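Local coordinates for amphoterin-induced protein 1 (Mus musculus, PDB 2XOT) that promotes the growth and fasciculation of neurites and may mediate homophilic and heterophilic cell-cell interaction, at residues His101-Phe106 with Val125-Asn130. Residues are numbered along the deposited sequence; the frame is centred on the assembly and turned at random.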
# COMPACT_ATOMS: atom_id res chain seq x y z
N HIS B 101 17.00 -14.96 -16.32
CA HIS B 101 18.34 -15.54 -16.13
C HIS B 101 19.38 -14.49 -15.81
O HIS B 101 20.34 -14.77 -15.09
CB HIS B 101 18.74 -16.34 -17.37
CG HIS B 101 20.07 -17.00 -17.24
ND1 HIS B 101 20.37 -17.87 -16.22
CD2 HIS B 101 21.19 -16.92 -18.01
CE1 HIS B 101 21.62 -18.30 -16.36
NE2 HIS B 101 22.13 -17.74 -17.44
N THR B 102 19.22 -13.29 -16.33
CA THR B 102 20.13 -12.21 -15.96
C THR B 102 19.43 -10.89 -15.71
O THR B 102 18.37 -10.61 -16.27
CB THR B 102 21.34 -12.09 -16.97
OG1 THR B 102 21.91 -10.76 -16.90
CG2 THR B 102 20.94 -12.42 -18.41
N LEU B 103 20.02 -10.09 -14.83
CA LEU B 103 19.53 -8.77 -14.46
C LEU B 103 20.50 -7.76 -15.05
O LEU B 103 21.50 -7.41 -14.43
CB LEU B 103 19.46 -8.66 -12.93
CG LEU B 103 18.13 -9.00 -12.25
CD1 LEU B 103 17.33 -10.09 -12.95
CD2 LEU B 103 18.39 -9.37 -10.80
N ASP B 104 20.22 -7.31 -16.27
CA ASP B 104 21.16 -6.49 -17.03
C ASP B 104 21.28 -5.11 -16.40
O ASP B 104 20.36 -4.67 -15.70
CB ASP B 104 20.68 -6.34 -18.47
CG ASP B 104 21.06 -7.52 -19.34
OD1 ASP B 104 21.31 -8.62 -18.80
OD2 ASP B 104 21.09 -7.34 -20.58
N GLU B 105 22.40 -4.43 -16.65
CA GLU B 105 22.61 -3.10 -16.06
C GLU B 105 21.55 -2.12 -16.50
O GLU B 105 21.12 -2.13 -17.66
CB GLU B 105 24.01 -2.56 -16.36
CG GLU B 105 24.36 -2.48 -17.83
CD GLU B 105 25.64 -1.69 -18.10
OE1 GLU B 105 26.38 -1.32 -17.13
OE2 GLU B 105 25.88 -1.43 -19.29
N PHE B 106 21.10 -1.30 -15.55
CA PHE B 106 20.01 -0.35 -15.72
C PHE B 106 18.64 -0.93 -16.09
O PHE B 106 17.74 -0.18 -16.47
CB PHE B 106 20.41 0.75 -16.71
CG PHE B 106 21.82 1.21 -16.53
CD1 PHE B 106 22.27 1.64 -15.31
CD2 PHE B 106 22.71 1.18 -17.59
CE1 PHE B 106 23.58 2.05 -15.14
CE2 PHE B 106 24.02 1.58 -17.43
CZ PHE B 106 24.46 2.01 -16.21
N VAL B 125 21.35 -16.06 -11.67
CA VAL B 125 22.62 -16.57 -11.17
C VAL B 125 23.47 -15.45 -10.59
O VAL B 125 24.18 -15.64 -9.62
CB VAL B 125 23.40 -17.34 -12.28
CG1 VAL B 125 24.84 -17.47 -11.91
CG2 VAL B 125 22.78 -18.73 -12.53
N VAL B 126 23.38 -14.27 -11.18
CA VAL B 126 24.27 -13.16 -10.83
C VAL B 126 23.48 -11.88 -10.78
O VAL B 126 22.75 -11.56 -11.72
CB VAL B 126 25.40 -13.01 -11.89
CG1 VAL B 126 26.10 -11.67 -11.76
CG2 VAL B 126 26.37 -14.14 -11.78
N VAL B 127 23.62 -11.15 -9.66
CA VAL B 127 22.92 -9.88 -9.45
C VAL B 127 23.87 -8.71 -9.73
O VAL B 127 24.85 -8.52 -9.01
CB VAL B 127 22.38 -9.76 -7.98
CG1 VAL B 127 21.56 -8.46 -7.79
CG2 VAL B 127 21.54 -10.98 -7.62
N ASP B 128 23.61 -7.95 -10.80
CA ASP B 128 24.42 -6.77 -11.12
C ASP B 128 23.85 -5.58 -10.37
O ASP B 128 22.71 -5.24 -10.57
CB ASP B 128 24.39 -6.49 -12.65
CG ASP B 128 25.24 -5.29 -13.06
OD1 ASP B 128 25.55 -4.42 -12.20
OD2 ASP B 128 25.61 -5.21 -14.26
N ARG B 129 24.65 -4.94 -9.52
CA ARG B 129 24.22 -3.72 -8.80
C ARG B 129 23.56 -2.66 -9.68
O ARG B 129 22.65 -1.93 -9.24
CB ARG B 129 25.40 -3.06 -8.11
CG ARG B 129 25.11 -1.64 -7.58
CD ARG B 129 23.99 -1.65 -6.51
NE ARG B 129 23.65 -0.31 -6.03
CZ ARG B 129 22.91 0.57 -6.70
NH1 ARG B 129 22.41 0.29 -7.90
NH2 ARG B 129 22.67 1.78 -6.19
N ASN B 130 24.03 -2.55 -10.92
CA ASN B 130 23.52 -1.54 -11.83
C ASN B 130 22.12 -1.84 -12.37
O ASN B 130 21.48 -0.95 -12.91
CB ASN B 130 24.50 -1.30 -12.98
CG ASN B 130 25.76 -0.57 -12.54
OD1 ASN B 130 26.83 -0.77 -13.12
ND2 ASN B 130 25.65 0.27 -11.49
O HOH W 1 22.36 -14.00 -13.67
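The Phe-106 ring lies beside Asn-130, its plane turned 25° from the side-chain amide, with Glu-105 CB over one face toward the rim and Phe-106 CD1 3.6 Å from Asn-130 O. That same carbonyl oxygen accepts the hydrogen bond from Phe-106 N (2.7 Å), the donor standing well above the carbonyl plane. At the other end, with CG anti to the backbone N (chi1 -178°), the His-101 imidazole is carried out beside Val-125, His-101 CE1 meeting Val-125 CG2 at 4.0 Å, while ND1 is hydrogen-bonded to His-123 O. A water receives the N-H of Val-126 and donates to His-101 O, joining the backbones. Between these ends, Asp-128 lays CB 3.5 Å from Leu-103 O, sets OD2 3.7 Å from Glu-105 CB and turns OD1 back to accept from Asn-130 N at 2.7 Å, an Asx turn. An alanine here would probably leave Asn-130 N without its acceptor, undo the Asx turn and open a gap beside Glu-105 CB. Asn-130 CB packs 3.6 Å from Glu-105 CB. Leu-103 is directed toward the other segment, its CD2 4.5 Å from Val-127 CG1, and both side chains touch Phe-132. Two nearly parallel segments, from LRR 3 and LRR 4, thus stack as equivalent parts of successive coils, as in the leucine-rich repeat solenoid.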